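Local coordinates for 4-alpha-glucanotransferase (Corynebacterium glutamicum, PDB 5B68), which belongs to the 4-alpha-glucanotransferase (amylomaltase) family, carbohydrate-active enzymes built on a TIM-barrel fold, here preceded by an N-terminal beta-sandwich domain, at residues G439-L451 with A489-A503. Residues are numbered along the deposited sequence; the frame is centred on the assembly and turned at random.
With SO4 (sulfate ion), chain K; SO4 (sulfate ion), chain F.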
ATOM      1  N   GLY A 439       7.052 -16.157  10.485  1.00 17.44           N
ATOM      2  CA  GLY A 439       6.625 -16.819   9.273  1.00 17.42           C
ATOM      3  C   GLY A 439       5.946 -15.908   8.278  1.00 15.81           C
ATOM      4  O   GLY A 439       5.236 -16.342   7.430  1.00 16.30           O
ATOM      5  N   TYR A 440       6.189 -14.627   8.429  1.00 15.52           N
ATOM      6  CA  TYR A 440       5.630 -13.576   7.591  1.00 17.18           C
ATOM      7  C   TYR A 440       4.085 -13.534   7.668  1.00 18.60           C
ATOM      8  O   TYR A 440       3.409 -13.025   6.753  1.00 18.59           O
ATOM      9  CB  TYR A 440       6.134 -13.680   6.151  1.00 16.70           C
ATOM     10  CG  TYR A 440       7.584 -13.356   6.020  1.00 18.01           C
ATOM     11  CD1 TYR A 440       8.007 -12.017   5.798  1.00 17.10           C
ATOM     12  CD2 TYR A 440       8.572 -14.347   6.063  1.00 17.51           C
ATOM     13  CE1 TYR A 440       9.340 -11.687   5.738  1.00 18.51           C
ATOM     14  CE2 TYR A 440       9.908 -14.030   5.941  1.00 17.68           C
ATOM     15  CZ  TYR A 440      10.313 -12.663   5.833  1.00 18.41           C
ATOM     16  OH  TYR A 440      11.588 -12.255   5.685  1.00 19.39           O
ATOM     17  N   ILE A 441       3.500 -14.115   8.715  1.00 17.51           N
ATOM     18  CA  ILE A 441       2.078 -14.250   8.725  1.00 17.61           C
ATOM     19  C   ILE A 441       1.351 -12.880   8.753  1.00 17.31           C
ATOM     20  O   ILE A 441       0.314 -12.761   8.084  1.00 18.10           O
ATOM     21  CB  ILE A 441       1.606 -15.177   9.872  1.00 19.55           C
ATOM     22  CG1 ILE A 441       2.128 -16.597   9.631  1.00 21.71           C
ATOM     23  CG2 ILE A 441       0.095 -15.074  10.058  1.00 19.73           C
ATOM     24  CD1 ILE A 441       1.574 -17.324   8.401  1.00 23.24           C
ATOM     25  N   PRO A 442       1.906 -11.862   9.451  1.00 18.81           N
ATOM     26  CA  PRO A 442       1.255 -10.524   9.386  1.00 19.75           C
ATOM     27  C   PRO A 442       1.242  -9.875   7.976  1.00 19.30           C
ATOM     28  O   PRO A 442       0.277  -9.201   7.602  1.00 19.80           O
ATOM     29  CB  PRO A 442       2.084  -9.734  10.356  1.00 20.10           C
ATOM     30  CG  PRO A 442       2.460 -10.757  11.418  1.00 19.38           C
ATOM     31  CD  PRO A 442       2.888 -11.887  10.534  1.00 18.52           C
ATOM     32  N   TRP A 443       2.295 -10.140   7.209  1.00 18.76           N
ATOM     33  CA  TRP A 443       2.400  -9.648   5.805  1.00 18.09           C
ATOM     34  C   TRP A 443       1.370 -10.423   4.951  1.00 18.54           C
ATOM     35  O   TRP A 443       0.572  -9.837   4.183  1.00 16.89           O
ATOM     36  CB  TRP A 443       3.818  -9.871   5.300  1.00 16.84           C
ATOM     37  CG  TRP A 443       4.108  -9.493   3.888  1.00 15.91           C
ATOM     38  CD1 TRP A 443       4.812 -10.236   3.013  1.00 16.24           C
ATOM     39  CD2 TRP A 443       3.859  -8.243   3.235  1.00 17.15           C
ATOM     40  NE1 TRP A 443       4.926  -9.588   1.813  1.00 16.59           N
ATOM     41  CE2 TRP A 443       4.416  -8.335   1.945  1.00 16.65           C
ATOM     42  CE3 TRP A 443       3.234  -7.059   3.610  1.00 18.86           C
ATOM     43  CZ2 TRP A 443       4.312  -7.307   1.005  1.00 18.31           C
ATOM     44  CZ3 TRP A 443       3.117  -6.052   2.715  1.00 18.18           C
ATOM     45  CH2 TRP A 443       3.684  -6.162   1.398  1.00 18.04           C
ATOM     46  N   ARG A 444       1.341 -11.783   5.075  1.00 17.95           N
ATOM     47  CA  ARG A 444       0.326 -12.560   4.441  1.00 17.81           C
ATOM     48  C   ARG A 444      -1.114 -12.050   4.721  1.00 17.99           C
ATOM     49  O   ARG A 444      -1.925 -11.925   3.798  1.00 17.66           O
ATOM     50  CB  ARG A 444       0.352 -14.050   4.902  1.00 19.32           C
ATOM     51  CG  ARG A 444      -0.697 -14.880   4.170  1.00 19.77           C
ATOM     52  CD  ARG A 444      -0.767 -16.295   4.742  1.00 23.37           C
ATOM     53  NE  ARG A 444      -1.440 -16.296   6.014  1.00 26.24           N
ATOM     54  CZ  ARG A 444      -1.596 -17.373   6.801  1.00 33.88           C
ATOM     55  NH1 ARG A 444      -1.091 -18.539   6.429  1.00 31.65           N
ATOM     56  NH2 ARG A 444      -2.201 -17.264   8.009  1.00 30.44           N
ATOM     57  N   ASN A 445      -1.416 -11.818   5.998  1.00 17.62           N
ATOM     58  CA  ASN A 445      -2.794 -11.560   6.372  1.00 18.01           C
ATOM     59  C   ASN A 445      -3.265 -10.184   5.853  1.00 17.75           C
ATOM     60  O   ASN A 445      -4.431 -10.084   5.382  1.00 16.90           O
ATOM     61  CB  ASN A 445      -2.946 -11.661   7.886  1.00 19.17           C
ATOM     62  CG  ASN A 445      -2.877 -13.115   8.376  1.00 18.64           C
ATOM     63  OD1 ASN A 445      -2.854 -14.043   7.603  1.00 20.56           O
ATOM     64  ND2 ASN A 445      -2.896 -13.277   9.664  1.00 19.84           N
ATOM     65  N   LEU A 446      -2.407  -9.162   5.915  1.00 17.18           N
ATOM     66  CA  LEU A 446      -2.809  -7.859   5.380  1.00 17.17           C
ATOM     67  C   LEU A 446      -3.013  -7.963   3.844  1.00 17.99           C
ATOM     68  O   LEU A 446      -4.042  -7.493   3.308  1.00 16.67           O
ATOM     69  CB  LEU A 446      -1.904  -6.760   5.809  1.00 18.64           C
ATOM     70  CG  LEU A 446      -0.578  -6.561   5.100  1.00 18.01           C
ATOM     71  CD1 LEU A 446      -0.671  -5.734   3.818  1.00 20.19           C
ATOM     72  CD2 LEU A 446       0.368  -5.952   6.054  1.00 20.92           C
ATOM     73  N   LEU A 447      -2.106  -8.675   3.163  1.00 16.14           N
ATOM     74  CA  LEU A 447      -2.251  -8.848   1.747  1.00 18.00           C
ATOM     75  C   LEU A 447      -3.509  -9.600   1.362  1.00 18.69           C
ATOM     76  O   LEU A 447      -4.220  -9.256   0.362  1.00 17.17           O
ATOM     77  CB  LEU A 447      -1.014  -9.529   1.123  1.00 19.18           C
ATOM     78  CG  LEU A 447       0.282  -8.761   1.082  1.00 20.01           C
ATOM     79  CD1 LEU A 447       1.498  -9.642   0.756  1.00 22.59           C
ATOM     80  CD2 LEU A 447       0.139  -7.634   0.055  1.00 22.77           C
ATOM     81  N   ARG A 448      -3.763 -10.710   2.050  1.00 18.72           N
ATOM     82  CA  ARG A 448      -4.904 -11.468   1.702  1.00 21.19           C
ATOM     83  C   ARG A 448      -6.232 -10.639   1.854  1.00 20.41           C
ATOM     84  O   ARG A 448      -7.131 -10.770   1.054  1.00 21.62           O
ATOM     85  CB  ARG A 448      -4.976 -12.715   2.581  1.00 23.59           C
ATOM     86  CG  ARG A 448      -6.100 -13.600   2.227  1.00 25.43           C
ATOM     87  CD  ARG A 448      -5.863 -14.988   2.691  1.00 33.00           C
ATOM     88  NE  ARG A 448      -4.671 -15.590   2.113  1.00 31.53           N
ATOM     89  CZ  ARG A 448      -4.316 -16.843   2.322  1.00 35.82           C
ATOM     90  NH1 ARG A 448      -5.073 -17.619   3.099  1.00 41.45           N
ATOM     91  NH2 ARG A 448      -3.205 -17.347   1.783  1.00 33.63           N
ATOM     92  N   THR A 449      -6.326  -9.811   2.876  1.00 20.82           N
ATOM     93  CA  THR A 449      -7.493  -8.946   3.053  1.00 21.17           C
ATOM     94  C   THR A 449      -7.580  -7.854   1.947  1.00 20.17           C
ATOM     95  O   THR A 449      -8.639  -7.675   1.331  1.00 20.94           O
ATOM     96  CB  THR A 449      -7.519  -8.354   4.430  1.00 21.64           C
ATOM     97  OG1 THR A 449      -7.630  -9.437   5.379  1.00 22.44           O
ATOM     98  CG2 THR A 449      -8.704  -7.423   4.580  1.00 25.76           C
ATOM     99  N   VAL A 450      -6.459  -7.244   1.631  1.00 19.55           N
ATOM    100  CA  VAL A 450      -6.384  -6.215   0.589  1.00 20.64           C
ATOM    101  C   VAL A 450      -6.826  -6.775  -0.747  1.00 21.53           C
ATOM    102  O   VAL A 450      -7.574  -6.135  -1.477  1.00 22.14           O
ATOM    103  CB  VAL A 450      -5.003  -5.489   0.499  1.00 21.89           C
ATOM    104  CG1 VAL A 450      -4.970  -4.512  -0.650  1.00 26.24           C
ATOM    105  CG2 VAL A 450      -4.678  -4.764   1.763  1.00 22.72           C
ATOM    106  N   LEU A 451      -6.404  -7.991  -1.051  1.00 18.96           N
ATOM    107  CA  LEU A 451      -6.714  -8.626  -2.316  1.00 19.04           C
ATOM    108  C   LEU A 451      -8.033  -9.385  -2.382  1.00 18.80           C
ATOM    109  O   LEU A 451      -8.408  -9.838  -3.428  1.00 20.09           O
ATOM    110  CB  LEU A 451      -5.583  -9.573  -2.705  1.00 20.09           C
ATOM    111  CG  LEU A 451      -4.332  -8.856  -3.196  1.00 20.71           C
ATOM    112  CD1 LEU A 451      -3.092  -9.653  -2.882  1.00 23.27           C
ATOM    113  CD2 LEU A 451      -4.434  -8.564  -4.680  1.00 20.04           C
ATOM    114  N   ALA A 489      11.464 -13.189   0.314  1.00 17.56           N
ATOM    115  CA  ALA A 489      10.264 -13.335   1.125  1.00 18.06           C
ATOM    116  C   ALA A 489       9.185 -12.285   0.884  1.00 17.94           C
ATOM    117  O   ALA A 489       8.051 -12.657   0.594  1.00 20.38           O
ATOM    118  CB  ALA A 489      10.645 -13.434   2.601  1.00 17.48           C
ATOM    119  N   LEU A 490       9.498 -10.991   0.958  1.00 18.08           N
ATOM    120  CA  LEU A 490       8.458  -9.965   0.832  1.00 17.29           C
ATOM    121  C   LEU A 490       7.854  -9.939  -0.579  1.00 17.44           C
ATOM    122  O   LEU A 490       6.629  -9.915  -0.751  1.00 16.86           O
ATOM    123  CB  LEU A 490       9.017  -8.598   1.226  1.00 19.40           C
ATOM    124  CG  LEU A 490       9.281  -8.416   2.740  1.00 19.03           C
ATOM    125  CD1 LEU A 490       9.689  -7.025   3.087  1.00 20.79           C
ATOM    126  CD2 LEU A 490       8.049  -8.762   3.553  1.00 19.73           C
ATOM    127  N   VAL A 491       8.702  -9.979  -1.593  1.00 16.57           N
ATOM    128  CA  VAL A 491       8.229  -9.956  -2.983  1.00 18.48           C
ATOM    129  C   VAL A 491       7.587 -11.246  -3.333  1.00 17.81           C
ATOM    130  O   VAL A 491       6.530 -11.283  -4.017  1.00 17.28           O
ATOM    131  CB  VAL A 491       9.385  -9.730  -3.998  1.00 18.88           C
ATOM    132  CG1 VAL A 491       8.882  -9.847  -5.424  1.00 22.91           C
ATOM    133  CG2 VAL A 491      10.049  -8.378  -3.810  1.00 19.84           C
ATOM    134  N   GLY A 492       8.194 -12.343  -2.864  1.00 16.18           N
ATOM    135  CA  GLY A 492       7.636 -13.694  -3.153  1.00 16.54           C
ATOM    136  C   GLY A 492       6.245 -13.881  -2.567  1.00 15.78           C
ATOM    137  O   GLY A 492       5.363 -14.454  -3.210  1.00 16.76           O
ATOM    138  N   ILE A 493       6.056 -13.394  -1.371  1.00 16.00           N
ATOM    139  CA  ILE A 493       4.749 -13.485  -0.744  1.00 17.18           C
ATOM    140  C   ILE A 493       3.730 -12.539  -1.397  1.00 16.84           C
ATOM    141  O   ILE A 493       2.598 -12.879  -1.497  1.00 16.84           O
ATOM    142  CB  ILE A 493       4.888 -13.282   0.770  1.00 18.17           C
ATOM    143  CG1 ILE A 493       5.588 -14.521   1.403  1.00 17.79           C
ATOM    144  CG2 ILE A 493       3.520 -13.046   1.453  1.00 18.59           C
ATOM    145  CD1 ILE A 493       6.147 -14.256   2.807  1.00 18.73           C
ATOM    146  N   LEU A 494       4.121 -11.332  -1.796  1.00 14.87           N
ATOM    147  CA  LEU A 494       3.249 -10.498  -2.538  1.00 16.15           C
ATOM    148  C   LEU A 494       2.792 -11.223  -3.813  1.00 15.67           C
ATOM    149  O   LEU A 494       1.595 -11.251  -4.148  1.00 16.96           O
ATOM    150  CB  LEU A 494       3.955  -9.171  -2.856  1.00 15.72           C
ATOM    151  CG  LEU A 494       3.297  -8.250  -3.855  1.00 18.13           C
ATOM    152  CD1 LEU A 494       1.966  -7.794  -3.317  1.00 17.53           C
ATOM    153  CD2 LEU A 494       4.197  -7.058  -4.097  1.00 18.97           C
ATOM    154  N   ALA A 495       3.722 -11.840  -4.526  1.00 15.72           N
ATOM    155  CA  ALA A 495       3.377 -12.561  -5.755  1.00 17.82           C
ATOM    156  C   ALA A 495       2.455 -13.758  -5.470  1.00 18.21           C
ATOM    157  O   ALA A 495       1.480 -13.974  -6.234  1.00 18.86           O
ATOM    158  CB  ALA A 495       4.602 -13.008  -6.525  1.00 20.67           C
ATOM    159  N   LEU A 496       2.724 -14.442  -4.369  1.00 16.48           N
ATOM    160  CA  LEU A 496       1.918 -15.576  -3.970  1.00 17.21           C
ATOM    161  C   LEU A 496       0.489 -15.150  -3.678  1.00 16.14           C
ATOM    162  O   LEU A 496      -0.428 -15.730  -4.250  1.00 18.33           O
ATOM    163  CB  LEU A 496       2.505 -16.296  -2.778  1.00 17.25           C
ATOM    164  CG  LEU A 496       1.690 -17.438  -2.124  1.00 19.77           C
ATOM    165  CD1 LEU A 496       1.322 -18.542  -3.084  1.00 20.71           C
ATOM    166  CD2 LEU A 496       2.506 -17.968  -0.951  1.00 20.30           C
ATOM    167  N   GLU A 497       0.315 -14.199  -2.792  1.00 15.62           N
ATOM    168  CA  GLU A 497      -1.034 -13.749  -2.472  1.00 18.11           C
ATOM    169  C   GLU A 497      -1.828 -13.200  -3.683  1.00 20.14           C
ATOM    170  O   GLU A 497      -3.040 -13.489  -3.855  1.00 20.57           O
ATOM    171  CB  GLU A 497      -1.005 -12.839  -1.290  1.00 18.06           C
ATOM    172  CG  GLU A 497      -0.727 -13.553   0.033  1.00 19.71           C
ATOM    173  CD  GLU A 497      -1.738 -14.608   0.356  1.00 22.70           C
ATOM    174  OE1 GLU A 497      -2.975 -14.323   0.346  1.00 22.74           O
ATOM    175  OE2 GLU A 497      -1.310 -15.766   0.635  1.00 19.49           O
ATOM    176  N   ALA A 498      -1.166 -12.400  -4.511  1.00 18.87           N
ATOM    177  CA  ALA A 498      -1.742 -11.953  -5.759  1.00 18.34           C
ATOM    178  C   ALA A 498      -2.082 -13.070  -6.740  1.00 18.38           C
ATOM    179  O   ALA A 498      -3.168 -13.066  -7.340  1.00 18.19           O
ATOM    180  CB  ALA A 498      -0.865 -10.850  -6.412  1.00 19.15           C
ATOM    181  N   GLU A 499      -1.205 -14.055  -6.890  1.00 18.16           N
ATOM    182  CA  GLU A 499      -1.473 -15.158  -7.772  1.00 20.01           C
ATOM    183  C   GLU A 499      -2.685 -15.936  -7.284  1.00 20.46           C
ATOM    184  O   GLU A 499      -3.560 -16.217  -8.101  1.00 21.08           O
ATOM    185  CB  GLU A 499      -0.258 -16.040  -7.954  1.00 21.00           C
ATOM    186  CG  GLU A 499      -0.458 -17.159  -8.958  1.00 21.12           C
ATOM    187  CD  GLU A 499      -0.532 -16.709 -10.417  1.00 25.35           C
ATOM    188  OE1 GLU A 499      -0.428 -15.527 -10.687  1.00 23.40           O
ATOM    189  OE2 GLU A 499      -0.718 -17.547 -11.300  1.00 25.06           O
ATOM    190  N   LEU A 500      -2.823 -16.157  -5.978  1.00 21.19           N
ATOM    191  CA  LEU A 500      -3.988 -16.926  -5.417  1.00 22.25           C
ATOM    192  C   LEU A 500      -5.315 -16.139  -5.634  1.00 23.55           C
ATOM    193  O   LEU A 500      -6.402 -16.736  -5.821  1.00 21.57           O
ATOM    194  CB  LEU A 500      -3.795 -17.177  -3.934  1.00 22.75           C
ATOM    195  CG  LEU A 500      -2.638 -18.058  -3.459  1.00 25.05           C
ATOM    196  CD1 LEU A 500      -2.502 -18.127  -1.952  1.00 25.19           C
ATOM    197  CD2 LEU A 500      -2.780 -19.449  -4.085  1.00 28.13           C
ATOM    198  N   ALA A 501      -5.203 -14.816  -5.649  1.00 21.26           N
ATOM    199  CA  ALA A 501      -6.322 -13.929  -5.861  1.00 23.65           C
ATOM    200  C   ALA A 501      -6.562 -13.643  -7.354  1.00 23.81           C
ATOM    201  O   ALA A 501      -7.505 -12.930  -7.620  1.00 25.31           O
ATOM    202  CB  ALA A 501      -6.085 -12.604  -5.130  1.00 23.15           C
ATOM    203  N   GLY A 502      -5.761 -14.191  -8.289  1.00 20.23           N
ATOM    204  CA  GLY A 502      -5.890 -13.938  -9.757  1.00 21.87           C
ATOM    205  C   GLY A 502      -5.652 -12.477 -10.123  1.00 20.90           C
ATOM    206  O   GLY A 502      -6.273 -11.921 -11.036  1.00 21.85           O
ATOM    207  N   ALA A 503      -4.786 -11.853  -9.344  1.00 18.04           N
ATOM    208  CA  ALA A 503      -4.572 -10.405  -9.395  1.00 19.42           C
ATOM    209  C   ALA A 503      -3.392  -9.872 -10.171  1.00 20.86           C
ATOM    210  O   ALA A 503      -2.376 -10.511 -10.343  1.00 21.90           O
ATOM    211  CB  ALA A 503      -4.536  -9.849  -7.932  1.00 19.36           C
TER
HETATM  212  S   SO4 K 810      -1.775 -20.788   9.161  1.00 73.58           S
HETATM  213  O1  SO4 K 810      -2.524 -22.074   9.203  1.00 78.13           O
HETATM  214  O2  SO4 K 810      -0.797 -20.678  10.275  1.00 75.38           O
HETATM  215  O3  SO4 K 810      -1.005 -20.698   7.879  1.00 59.74           O
HETATM  216  O4  SO4 K 810      -2.807 -19.733   9.320  1.00 69.65           O
HETATM  217  S   SO4 F 805      -9.268 -17.881   3.041  1.00 49.84           S
HETATM  218  O1  SO4 F 805      -9.765 -18.850   4.053  1.00 51.49           O
HETATM  219  O2  SO4 F 805      -8.496 -18.574   1.999  1.00 53.61           O
HETATM  220  O3  SO4 F 805      -8.417 -16.883   3.781  1.00 43.52           O
HETATM  221  O4  SO4 F 805     -10.424 -17.337   2.341  1.00 45.30           O
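W443 is wedged between the two helices, and three contacts define its setting. L490 CD2 lies over one face of the indole, 3.7 Å from the five-membered-ring centroid, while L447 CD1 covers the opposite face. At the ring edge, W443 NE1 donates to L490 O (3.1 Å) in the carbonyl plane, on a lone pair; because L494 N also donates to that oxygen, the buried indole N-H is satisfied without breaking the helix. Having CG anti to the backbone N (chi1 178°) swings the indole across to L490. Beside it, A489 CB sits over the Y440 ring, 3.7 Å from its centroid, and I493 CD1 meets Y440 CB. Packing is tight again farther along, where L451 CD2 approaches A503 CB at 3.5 Å. E497, a buried knob among R444, L447, R448 and L451, is gripped side-on by R448: NE reaches OE1 (2.8 Å) and NH2 reaches OE2 (2.7 Å), with guanidinium and carboxylate planes 29° apart. W143 NE1 also bonds OE2, giving this buried oxygen two partners.

The looser rim holds the partly exposed arginines and exposed L500, whose CD1 lies near R448 NH2. R444 NH1 and NH2 bind two oxygens of one sulfate, whereas R448 NH1 reaches a second only weakly; both ions probably come from the crystallisation liquor.

The helix axes approach to 9.5 Å at -34°, consistent with neighbouring outer helices of a TIM barrel. L447, V450 and L451 rest on I457 and L494 on V459, both in barrel strand 456-459; W443 and L447 touch L387 of strand 382-387, and W143 of beta-sandwich strand 142-150 packs on I493 and R448.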